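Local atomic coordinates of SusD family protein (Bacteroides uniformis, PDB entry 7KV1), a protein that probably binds beta-glucans at the bacterial cell surface, as a SusD-family glycan-binding protein of a human gut Bacteroides. Residues 112-117 against 514-519. Sequence-based numbering, arbitrary orientation.
Sequences LWTVDY and QGELDS
Glu516 lays its side chain over one face of the Trp113 indole, and this pair makes most of the contact. The touch is a CH-pi interaction. Glu516 CG sits 3.9 Å from the centroid of the five-membered ring of Trp113, 20° off the ring normal. The Trp113 side chain reaches out from its helix with CG anti to the backbone N (chi1 177°), and the Glu516 chain bends at chi2, which carries its carboxylate past the NE1-CD1 edge of the indole, on the same side of the ring plane as CG. Carboxylate and ring planes are 32° apart, so the acid is tilted against the ring, beside that edge. Glu516 OE2 lies 3.4 Å from Trp113 CD1. On the opposite face of the indole, Tyr117 CE2 stands 3.5 Å above the ring plane.

The polar link runs through water. One water donates to Glu516 OE2 at 2.6 Å and is hydrogen-bonded to Thr114 OG1, also at 2.6 Å. It spans the 4.1 Å between Thr114 OG1 and Glu516 OE2. With an alanine here in place of Glu516, the water would probably lose its carboxylate partner and part of the indole face its cover.

The contact joins the start of helix 110-129 to the short C-terminal helix 514-519, near the surface of the chain. The two belong to the N-terminal and C-terminal family regions of this SusD-type, helix-rich fold. Phe163 meets the Trp113 ring edge-to-face, and Ile512 and Pro167 also touch it. Behind helix 110-129, Leu112, Asp116 and Tyr117 pack on helix 138-162.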
ATOM      1  N   LEU A 112     -11.150  -8.170   0.675  1.00 24.21           N
ATOM      2  CA  LEU A 112      -9.864  -7.879   1.347  1.00 24.84           C
ATOM      3  C   LEU A 112      -9.851  -8.591   2.699  1.00 23.46           C
ATOM      4  O   LEU A 112      -8.811  -9.166   3.056  1.00 24.83           O
ATOM      5  CB  LEU A 112      -9.718  -6.356   1.494  1.00 27.38           C
ATOM      6  CG  LEU A 112      -8.344  -5.781   1.240  1.00 29.13           C
ATOM      7  CD1 LEU A 112      -7.854  -6.176  -0.152  1.00 31.38           C
ATOM      8  CD2 LEU A 112      -8.353  -4.264   1.418  1.00 29.36           C
ATOM      9  N   TRP A 113     -10.982  -8.602   3.397  1.00 21.61           N
ATOM     10  CA  TRP A 113     -11.174  -9.362   4.656  1.00 23.40           C
ATOM     11  C   TRP A 113     -10.912 -10.859   4.412  1.00 20.96           C
ATOM     12  O   TRP A 113     -10.084 -11.445   5.111  1.00 22.84           O
ATOM     13  CB  TRP A 113     -12.567  -9.071   5.210  1.00 23.35           C
ATOM     14  CG  TRP A 113     -12.971  -9.809   6.459  1.00 22.24           C
ATOM     15  CD1 TRP A 113     -13.256 -11.138   6.584  1.00 22.48           C
ATOM     16  CD2 TRP A 113     -13.342  -9.206   7.713  1.00 21.50           C
ATOM     17  NE1 TRP A 113     -13.747 -11.408   7.838  1.00 23.07           N
ATOM     18  CE2 TRP A 113     -13.780 -10.241   8.557  1.00 21.98           C
ATOM     19  CE3 TRP A 113     -13.314  -7.892   8.195  1.00 23.28           C
ATOM     20  CZ2 TRP A 113     -14.180 -10.008   9.863  1.00 22.19           C
ATOM     21  CZ3 TRP A 113     -13.707  -7.662   9.492  1.00 22.13           C
ATOM     22  CH2 TRP A 113     -14.139  -8.709  10.305  1.00 22.26           C
ATOM     23  N   THR A 114     -11.530 -11.445   3.396  1.00 24.05           N
ATOM     24  CA  THR A 114     -11.342 -12.873   3.043  1.00 24.49           C
ATOM     25  C   THR A 114      -9.868 -13.129   2.688  1.00 23.78           C
ATOM     26  O   THR A 114      -9.292 -14.072   3.239  1.00 22.91           O
ATOM     27  CB  THR A 114     -12.301 -13.301   1.929  1.00 26.43           C
ATOM     28  OG1 THR A 114     -13.586 -12.929   2.410  1.00 26.52           O
ATOM     29  CG2 THR A 114     -12.219 -14.789   1.662  1.00 28.02           C
ATOM     30  N   VAL A 115      -9.269 -12.309   1.821  1.00 22.05           N
ATOM     31  CA  VAL A 115      -7.830 -12.430   1.466  1.00 23.64           C
ATOM     32  C   VAL A 115      -6.987 -12.442   2.743  1.00 23.64           C
ATOM     33  O   VAL A 115      -6.166 -13.360   2.934  1.00 24.51           O
ATOM     34  CB  VAL A 115      -7.400 -11.272   0.554  1.00 27.65           C
ATOM     35  CG1 VAL A 115      -5.891 -11.225   0.410  1.00 30.02           C
ATOM     36  CG2 VAL A 115      -8.079 -11.336  -0.802  1.00 27.82           C
ATOM     37  N   ASP A 116      -7.156 -11.434   3.600  1.00 22.88           N
ATOM     38  CA  ASP A 116      -6.281 -11.270   4.794  1.00 21.10           C
ATOM     39  C   ASP A 116      -6.444 -12.471   5.737  1.00 21.35           C
ATOM     40  O   ASP A 116      -5.418 -13.015   6.183  1.00 20.05           O
ATOM     41  CB  ASP A 116      -6.532  -9.940   5.495  1.00 21.62           C
ATOM     42  CG  ASP A 116      -6.120  -8.730   4.670  1.00 22.36           C
ATOM     43  OD1 ASP A 116      -5.208  -8.860   3.796  1.00 20.18           O
ATOM     44  OD2 ASP A 116      -6.736  -7.662   4.899  1.00 23.17           O
ATOM     45  N   TYR A 117      -7.679 -12.888   6.054  1.00 21.52           N
ATOM     46  CA  TYR A 117      -7.891 -14.049   6.959  1.00 23.39           C
ATOM     47  C   TYR A 117      -7.421 -15.352   6.297  1.00 23.32           C
ATOM     48  O   TYR A 117      -7.035 -16.274   7.037  1.00 24.96           O
ATOM     49  CB  TYR A 117      -9.322 -14.090   7.524  1.00 21.90           C
ATOM     50  CG  TYR A 117      -9.512 -13.088   8.628  1.00 21.22           C
ATOM     51  CD1 TYR A 117      -8.866 -13.240   9.849  1.00 21.25           C
ATOM     52  CD2 TYR A 117     -10.305 -11.966   8.448  1.00 21.50           C
ATOM     53  CE1 TYR A 117      -9.034 -12.316  10.873  1.00 20.83           C
ATOM     54  CE2 TYR A 117     -10.486 -11.039   9.458  1.00 20.55           C
ATOM     55  CZ  TYR A 117      -9.829 -11.196  10.668  1.00 20.52           C
ATOM     56  OH  TYR A 117     -10.004 -10.264  11.653  1.00 20.47           O
ATOM     57  N   GLN A 514     -21.822  -7.733   5.326  1.00 28.57           N
ATOM     58  CA  GLN A 514     -23.005  -8.339   5.995  1.00 29.00           C
ATOM     59  C   GLN A 514     -22.787  -9.852   6.163  1.00 28.59           C
ATOM     60  O   GLN A 514     -23.148 -10.371   7.216  1.00 27.95           O
ATOM     61  CB  GLN A 514     -24.280  -8.023   5.215  1.00 32.26           C
ATOM     62  CG  GLN A 514     -25.538  -8.295   6.032  1.00 38.82           C
ATOM     63  CD  GLN A 514     -26.774  -8.287   5.169  1.00 43.39           C
ATOM     64  OE1 GLN A 514     -27.193  -9.325   4.660  1.00 59.06           O
ATOM     65  NE2 GLN A 514     -27.340  -7.109   4.967  1.00 40.11           N
ATOM     66  N   GLY A 515     -22.178 -10.518   5.189  1.00 30.27           N
ATOM     67  CA  GLY A 515     -21.834 -11.956   5.225  1.00 29.41           C
ATOM     68  C   GLY A 515     -21.044 -12.353   6.465  1.00 32.26           C
ATOM     69  O   GLY A 515     -21.323 -13.438   7.038  1.00 28.92           O
ATOM     70  N   GLU A 516     -20.087 -11.520   6.895  1.00 27.83           N
ATOM     71  CA  GLU A 516     -19.258 -11.796   8.099  1.00 26.07           C
ATOM     72  C   GLU A 516     -20.133 -11.703   9.348  1.00 25.37           C
ATOM     73  O   GLU A 516     -20.003 -12.566  10.222  1.00 25.40           O
ATOM     74  CB  GLU A 516     -18.091 -10.816   8.156  1.00 26.95           C
ATOM     75  CG  GLU A 516     -17.261 -10.867   6.910  1.00 28.19           C
ATOM     76  CD  GLU A 516     -16.636 -12.228   6.684  1.00 30.31           C
ATOM     77  OE1 GLU A 516     -16.508 -12.994   7.675  1.00 32.25           O
ATOM     78  OE2 GLU A 516     -16.224 -12.491   5.552  1.00 32.33           O
ATOM     79  N   LEU A 517     -21.006 -10.694   9.408  1.00 24.66           N
ATOM     80  CA  LEU A 517     -21.952 -10.503  10.529  1.00 27.34           C
ATOM     81  C   LEU A 517     -22.882 -11.721  10.595  1.00 28.75           C
ATOM     82  O   LEU A 517     -23.147 -12.184  11.714  1.00 28.08           O
ATOM     83  CB  LEU A 517     -22.749  -9.209  10.345  1.00 25.65           C
ATOM     84  CG  LEU A 517     -21.945  -7.919  10.167  1.00 23.76           C
ATOM     85  CD1 LEU A 517     -22.905  -6.745  10.086  1.00 24.99           C
ATOM     86  CD2 LEU A 517     -20.955  -7.698  11.305  1.00 24.21           C
ATOM     87  N   ASP A 518     -23.359 -12.198   9.447  1.00 31.27           N
ATOM     88  CA  ASP A 518     -24.273 -13.369   9.329  1.00 34.33           C
ATOM     89  C   ASP A 518     -23.540 -14.643   9.783  1.00 34.43           C
ATOM     90  O   ASP A 518     -24.184 -15.425  10.484  1.00 36.34           O
ATOM     91  CB  ASP A 518     -24.874 -13.501   7.922  1.00 37.69           C
ATOM     92  CG  ASP A 518     -25.871 -12.415   7.499  1.00 41.14           C
ATOM     93  OD1 ASP A 518     -26.477 -11.731   8.364  1.00 40.49           O
ATOM     94  OD2 ASP A 518     -26.033 -12.241   6.280  1.00 51.43           O
ATOM     95  N   SER A 519     -22.256 -14.840   9.462  1.00 32.60           N
ATOM     96  CA  SER A 519     -21.438 -16.002   9.939  1.00 33.84           C
ATOM     97  C   SER A 519     -21.164 -15.946  11.442  1.00 32.02           C
ATOM     98  O   SER A 519     -20.910 -17.021  12.017  1.00 31.65           O
ATOM     99  CB  SER A 519     -20.099 -16.090   9.273  1.00 34.65           C
ATOM    100  OG  SER A 519     -20.256 -16.404   7.917  1.00 45.69           O
TER
HETATM  101  O   HOH W   1     -14.541 -14.138   4.508  1.00 28.68           O